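Local atomic coordinates of uracil-DNA glycosylase (Sulfolobus tokodaii str. 7, PDB entry 4ZBY), a protein that belongs to the uracil-DNA glycosylase superfamily and holds both an iron-sulfur cluster and a bound uracil in the present model. Residues Lys8-Ser13 against Ser103-Arg108; Val40-Gly45 against Asn91-Glu96. One frame throughout, in Å; residues are numbered along the deposited sequence.

Contact 1: Lys8-Ser13 against Ser103-Arg108; sequences KEEVIS and SPYLDR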
loop_
_atom_site.group_PDB
_atom_site.type_symbol
_atom_site.label_atom_id
_atom_site.label_comp_id
_atom_site.label_asym_id
_atom_site.label_seq_id
_atom_site.Cartn_x
_atom_site.Cartn_y
_atom_site.Cartn_z
ATOM N N LYS A 8 -4.307 -5.590 13.800
ATOM C CA LYS A 8 -3.728 -4.386 14.391
ATOM C C LYS A 8 -3.050 -4.670 15.742
ATOM O O LYS A 8 -1.914 -4.231 15.994
ATOM C CB LYS A 8 -4.802 -3.299 14.553
ATOM C CG LYS A 8 -4.322 -2.086 15.323
ATOM C CD LYS A 8 -5.041 -0.830 14.873
ATOM C CE LYS A 8 -4.969 0.265 15.934
ATOM N NZ LYS A 8 -5.501 1.560 15.391
ATOM N N GLU A 9 -3.730 -5.419 16.608
ATOM C CA GLU A 9 -3.171 -5.776 17.903
ATOM C C GLU A 9 -1.891 -6.571 17.789
ATOM O O GLU A 9 -0.938 -6.339 18.533
ATOM C CB GLU A 9 -4.185 -6.575 18.701
ATOM C CG GLU A 9 -5.333 -5.713 19.142
ATOM C CD GLU A 9 -4.840 -4.425 19.779
ATOM O OE1 GLU A 9 -4.229 -4.502 20.875
ATOM O OE2 GLU A 9 -5.036 -3.343 19.169
ATOM N N GLU A 10 -1.882 -7.521 16.860
ATOM C CA GLU A 10 -0.723 -8.381 16.658
ATOM C C GLU A 10 0.453 -7.581 16.157
ATOM O O GLU A 10 1.561 -7.776 16.638
ATOM C CB GLU A 10 -1.038 -9.499 15.669
ATOM C CG GLU A 10 -2.051 -10.506 16.202
ATOM C CD GLU A 10 -2.270 -11.652 15.245
ATOM O OE1 GLU A 10 -1.365 -11.906 14.421
ATOM O OE2 GLU A 10 -3.353 -12.302 15.316
ATOM N N VAL A 11 0.208 -6.704 15.184
ATOM C CA VAL A 11 1.288 -5.893 14.602
ATOM C C VAL A 11 1.903 -4.976 15.665
ATOM O O VAL A 11 3.120 -4.858 15.763
ATOM C CB VAL A 11 0.789 -5.061 13.425
ATOM C CG1 VAL A 11 1.791 -3.926 13.070
ATOM C CG2 VAL A 11 0.557 -5.966 12.209
ATOM N N ILE A 12 1.054 -4.352 16.476
ATOM C CA ILE A 12 1.539 -3.378 17.452
ATOM C C ILE A 12 2.498 -4.004 18.462
ATOM O O ILE A 12 3.428 -3.337 18.948
ATOM C CB ILE A 12 0.356 -2.713 18.150
ATOM C CG1 ILE A 12 -0.229 -1.642 17.210
ATOM C CG2 ILE A 12 0.763 -2.129 19.499
ATOM C CD1 ILE A 12 -1.546 -1.075 17.718
ATOM N N SER A 13 2.321 -5.291 18.741
ATOM C CA SER A 13 3.239 -5.980 19.659
ATOM C C SER A 13 4.143 -7.002 18.998
ATOM O O SER A 13 4.778 -7.803 19.697
ATOM C CB SER A 13 2.454 -6.684 20.757
ATOM O OG SER A 13 1.810 -5.740 21.580
ATOM N N SER A 103 4.605 -9.990 5.538
ATOM C CA SER A 103 3.553 -9.961 4.528
ATOM C C SER A 103 2.284 -10.782 4.856
ATOM O O SER A 103 1.215 -10.436 4.356
ATOM C CB SER A 103 4.115 -10.385 3.166
ATOM O OG SER A 103 4.630 -11.694 3.180
ATOM N N PRO A 104 2.365 -11.822 5.718
ATOM C CA PRO A 104 1.086 -12.479 6.025
ATOM C C PRO A 104 0.050 -11.547 6.655
ATOM O O PRO A 104 -1.153 -11.807 6.514
ATOM C CB PRO A 104 1.487 -13.583 7.002
ATOM C CG PRO A 104 2.874 -13.954 6.570
ATOM C CD PRO A 104 3.506 -12.621 6.206
ATOM N N TYR A 105 0.495 -10.472 7.308
ATOM C CA TYR A 105 -0.443 -9.476 7.828
ATOM C C TYR A 105 -1.177 -8.798 6.690
ATOM O O TYR A 105 -2.388 -8.630 6.753
ATOM C CB TYR A 105 0.277 -8.408 8.660
ATOM C CG TYR A 105 0.836 -8.888 9.996
ATOM C CD1 TYR A 105 0.042 -9.630 10.863
ATOM C CD2 TYR A 105 2.143 -8.571 10.386
ATOM C CE1 TYR A 105 0.504 -10.033 12.100
ATOM C CE2 TYR A 105 2.626 -8.973 11.625
ATOM C CZ TYR A 105 1.784 -9.712 12.478
ATOM O OH TYR A 105 2.226 -10.143 13.709
ATOM N N LEU A 106 -0.442 -8.399 5.655
ATOM C CA LEU A 106 -1.090 -7.792 4.483
ATOM C C LEU A 106 -2.075 -8.769 3.789
ATOM O O LEU A 106 -3.181 -8.380 3.423
ATOM C CB LEU A 106 -0.026 -7.326 3.493
ATOM C CG LEU A 106 -0.546 -6.732 2.180
ATOM C CD1 LEU A 106 -1.361 -5.503 2.471
ATOM C CD2 LEU A 106 0.620 -6.397 1.253
ATOM N N ASP A 107 -1.647 -10.012 3.608
ATOM C CA ASP A 107 -2.503 -11.075 3.071
ATOM C C ASP A 107 -3.812 -11.116 3.852
ATOM O O ASP A 107 -4.897 -11.198 3.276
ATOM C CB ASP A 107 -1.846 -12.449 3.166
ATOM C CG ASP A 107 -0.616 -12.588 2.307
ATOM O OD1 ASP A 107 -0.405 -11.770 1.392
ATOM O OD2 ASP A 107 0.134 -13.545 2.544
ATOM N N ARG A 108 -3.695 -11.070 5.176
ATOM C CA ARG A 108 -4.873 -11.163 6.035
ATOM C C ARG A 108 -5.748 -9.933 5.900
ATOM O O ARG A 108 -6.985 -10.031 5.952
ATOM C CB ARG A 108 -4.452 -11.364 7.490
ATOM C CG ARG A 108 -3.863 -12.747 7.730
ATOM C CD ARG A 108 -3.178 -12.865 9.089
ATOM N NE ARG A 108 -4.057 -12.528 10.209
ATOM C CZ ARG A 108 -3.627 -12.407 11.459
ATOM N NH1 ARG A 108 -2.339 -12.592 11.721
ATOM N NH2 ARG A 108 -4.470 -12.097 12.438
HETATM O O HOH W 1 1.172 -12.507 14.935
#
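E10 and R108 meet because their side chains take complementary shapes: CG of E10 stands anti to its own carbonyl carbon and the chain runs on extended, while R108 bends at chi3 (56°) and turns the NH1/NH2 edge of its guanidinium toward the carboxylate. The grip is end-on and twofold. R108 NH1 reaches E10 OE1 at 3.0 Å and R108 NH2 reaches E10 OE2 at 3.1 Å, each with an N-H...O angle of 167°. Both oxygens lie close to the guanidinium plane, yet the nitrogens come from above the carboxylate plane, so the salt bridge is straight at the donors but not coplanar. R108 NE is paired with D2, which gives the guanidinium a second acid and should help fix its rotation.

Y105 is held on two sides. V11 CG2 sits over one face, 3.6 Å from the ring centroid and almost on the ring normal, a CH-pi contact. At the edge, E10 OE1 lies 3.5 Å from Y105 CE1. A water links the same acid to the phenol, giving a hydrogen bond to E10 OE1 at 2.7 Å and lying 2.9 Å from Y105 OH. E10 OE1 thus accepts from both R108 and the water.

The segments 8-12 and 103-108 of helices 4-12 and 96-113 run nearly antiparallel (167°), their axes 11.1 Å apart. V11 and Y105 also touch the iron-sulfur cluster, and L106 of helix 96-113 packs on M38 of strand 37-41.

Contact 2: Val40-Gly45 against Asn91-Glu96; sequences VGEAPG and NRDPEE. With URA (uracil), chain C.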
loop_
_atom_site.group_PDB
_atom_site.type_symbol
_atom_site.label_atom_id
_atom_site.label_comp_id
_atom_site.label_asym_id
_atom_site.label_seq_id
_atom_site.Cartn_x
_atom_site.Cartn_y
_atom_site.Cartn_z
ATOM N N VAL A 40 -1.164 0.284 -0.913
ATOM C CA VAL A 40 -0.097 -0.456 -0.228
ATOM C C VAL A 40 1.250 0.105 -0.601
ATOM O O VAL A 40 1.640 0.061 -1.768
ATOM C CB VAL A 40 -0.120 -1.966 -0.592
ATOM C CG1 VAL A 40 0.896 -2.748 0.250
ATOM C CG2 VAL A 40 -1.524 -2.540 -0.408
ATOM N N GLY A 41 1.963 0.626 0.395
ATOM C CA GLY A 41 3.325 1.086 0.176
ATOM C C GLY A 41 4.377 0.072 0.579
ATOM O O GLY A 41 4.113 -1.114 0.747
ATOM N N GLU A 42 5.604 0.564 0.716
ATOM C CA GLU A 42 6.762 -0.268 1.038
ATOM C C GLU A 42 6.891 -0.552 2.544
ATOM O O GLU A 42 6.739 -1.696 3.002
ATOM C CB GLU A 42 8.035 0.415 0.530
ATOM C CG GLU A 42 9.321 -0.329 0.902
ATOM C CD GLU A 42 10.579 0.420 0.489
ATOM O OE1 GLU A 42 10.470 1.471 -0.192
ATOM O OE2 GLU A 42 11.679 -0.051 0.855
ATOM N N ALA A 43 7.200 0.495 3.294
ATOM C CA ALA A 43 7.408 0.391 4.737
ATOM C C ALA A 43 7.325 1.785 5.331
ATOM O O ALA A 43 7.518 2.787 4.615
ATOM C CB ALA A 43 8.770 -0.282 5.055
ATOM N N PRO A 44 7.054 1.866 6.635
ATOM C CA PRO A 44 7.038 3.154 7.328
ATOM C C PRO A 44 8.342 3.913 7.194
ATOM O O PRO A 44 9.428 3.320 7.242
ATOM C CB PRO A 44 6.831 2.766 8.806
ATOM C CG PRO A 44 6.261 1.427 8.789
ATOM C CD PRO A 44 6.679 0.747 7.521
ATOM N N GLY A 45 8.247 5.230 7.067
ATOM C CA GLY A 45 9.426 6.044 7.257
ATOM C C GLY A 45 9.491 6.616 8.662
ATOM O O GLY A 45 8.847 6.120 9.591
ATOM N N ASN A 91 17.405 4.184 6.787
ATOM C CA ASN A 91 16.759 4.569 5.516
ATOM C C ASN A 91 16.742 3.420 4.479
ATOM O O ASN A 91 16.388 3.630 3.318
ATOM C CB ASN A 91 17.438 5.832 4.928
ATOM C CG ASN A 91 16.602 6.522 3.843
ATOM O OD1 ASN A 91 15.377 6.552 3.913
ATOM N ND2 ASN A 91 17.273 7.080 2.835
ATOM N N ARG A 92 17.085 2.199 4.895
ATOM C CA ARG A 92 17.150 1.077 3.940
ATOM C C ARG A 92 15.782 0.486 3.600
ATOM O O ARG A 92 14.754 0.739 4.268
ATOM C CB ARG A 92 18.085 -0.040 4.439
ATOM C CG ARG A 92 17.503 -0.959 5.540
ATOM C CD ARG A 92 18.303 -2.270 5.534
ATOM N NE ARG A 92 18.154 -3.055 6.767
ATOM C CZ ARG A 92 17.077 -3.782 7.058
ATOM N NH1 ARG A 92 16.023 -3.804 6.239
ATOM N NH2 ARG A 92 17.048 -4.465 8.195
ATOM N N ASP A 93 15.757 -0.305 2.530
ATOM C CA ASP A 93 14.549 -1.064 2.196
ATOM C C ASP A 93 14.476 -2.338 3.036
ATOM O O ASP A 93 15.500 -2.835 3.475
ATOM C CB ASP A 93 14.543 -1.423 0.703
ATOM C CG ASP A 93 14.802 -0.220 -0.185
ATOM O OD1 ASP A 93 13.963 0.700 -0.184
ATOM O OD2 ASP A 93 15.839 -0.189 -0.878
ATOM N N PRO A 94 13.262 -2.907 3.210
ATOM C CA PRO A 94 13.087 -4.180 3.921
ATOM C C PRO A 94 13.926 -5.282 3.312
ATOM O O PRO A 94 14.091 -5.296 2.096
ATOM C CB PRO A 94 11.598 -4.498 3.733
ATOM C CG PRO A 94 10.964 -3.178 3.582
ATOM C CD PRO A 94 11.977 -2.290 2.870
ATOM N N GLU A 95 14.466 -6.172 4.136
ATOM C CA GLU A 95 15.122 -7.372 3.617
ATOM C C GLU A 95 14.053 -8.307 3.090
ATOM O O GLU A 95 12.872 -8.113 3.367
ATOM C CB GLU A 95 15.921 -8.105 4.690
ATOM C CG GLU A 95 16.729 -7.250 5.615
ATOM C CD GLU A 95 18.088 -6.972 5.081
ATOM O OE1 GLU A 95 19.023 -7.732 5.408
ATOM O OE2 GLU A 95 18.219 -5.992 4.323
ATOM N N GLU A 96 14.455 -9.337 2.346
ATOM C CA GLU A 96 13.467 -10.296 1.871
ATOM C C GLU A 96 12.889 -11.081 3.048
ATOM O O GLU A 96 11.689 -11.346 3.064
ATOM C CB GLU A 96 14.062 -11.246 0.819
ATOM C CG GLU A 96 14.251 -10.620 -0.575
ATOM C CD GLU A 96 12.975 -10.009 -1.165
ATOM O OE1 GLU A 96 11.864 -10.541 -0.938
ATOM O OE2 GLU A 96 13.084 -8.980 -1.863
HETATM N N1 URA C . 6.648 5.222 2.546
HETATM C C2 URA C . 5.891 4.106 2.457
HETATM O O2 URA C . 6.138 3.195 1.689
HETATM N N3 URA C . 4.949 3.955 3.396
HETATM C C4 URA C . 4.685 4.806 4.410
HETATM O O4 URA C . 3.745 4.578 5.153
HETATM C C5 URA C . 5.486 5.964 4.465
HETATM C C6 URA C . 6.447 6.160 3.531
HETATM O O HOH W 2 12.090 1.274 3.683
#
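The carboxylates of E42 and D93 approach each other with their side chains at about a right angle and their planes turned 32° apart, bringing E42 OE2 to 2.6 Å from D93 OD1. In E42, CG lies anti to the backbone N, and the extended chain beyond it carries OE2 across to D93 and P94. The CB of D93 does not point at the other segment, but its carboxylate end comes round to E42.

P94 follows directly and lies obliquely against the same glutamate. E42 OE2 is 3.0 Å from P94 CD, a tight approach, and the ring also reaches the next residue, with P94 CG 3.9 Å from A43 CB. A water donates to R92 O at 2.8 Å and, more weakly, to E42 OE2, so the glutamate is tied to the loop backbone as well. Within that loop, R92 NH1 donates to D93 O at 3.0 Å (155°), approaching from above the carbonyl plane, and R92 NH2 pairs with E98, which links the loop to the start of helix 96-113.

The backbone of 41-45 turns to uracil. E42 N donates to uracil O2 at 2.9 Å with a bent angle of 140°, and A43 N makes a weak bond to the same oxygen. A43 O lies 3.0 Å from uracil C2. N82, H164 and the backbone N of F55 complete the polar grip on the base. GEAPG is the form of the first motif known from the iron-sulfur family of the superfamily, here a loop lining the uracil pocket at the carboxyl end of strand 37-41, which has parallel neighbours on both sides in the sheet.

How the contacts relate
The centres of the two contacts lie about 15 Å apart, and contact 2 is nested along the chain inside the loop closed by contact 1. Helix 96-113 is common to both: contact 2 uses the loop running into its first residue, and contact 1 uses a later part of it. The two meet where L106 CD2 lies 3.8 Å from V40 CG1, so the helix packs on strand 37-41 of the mixed sheet. The iron-sulfur cluster lies near both, about 4 Å from the side chain of Y105 and about 7 Å from that of A43, nearest atoms. One helix therefore connects the cluster-side helix pair with the loops around the uracil pocket.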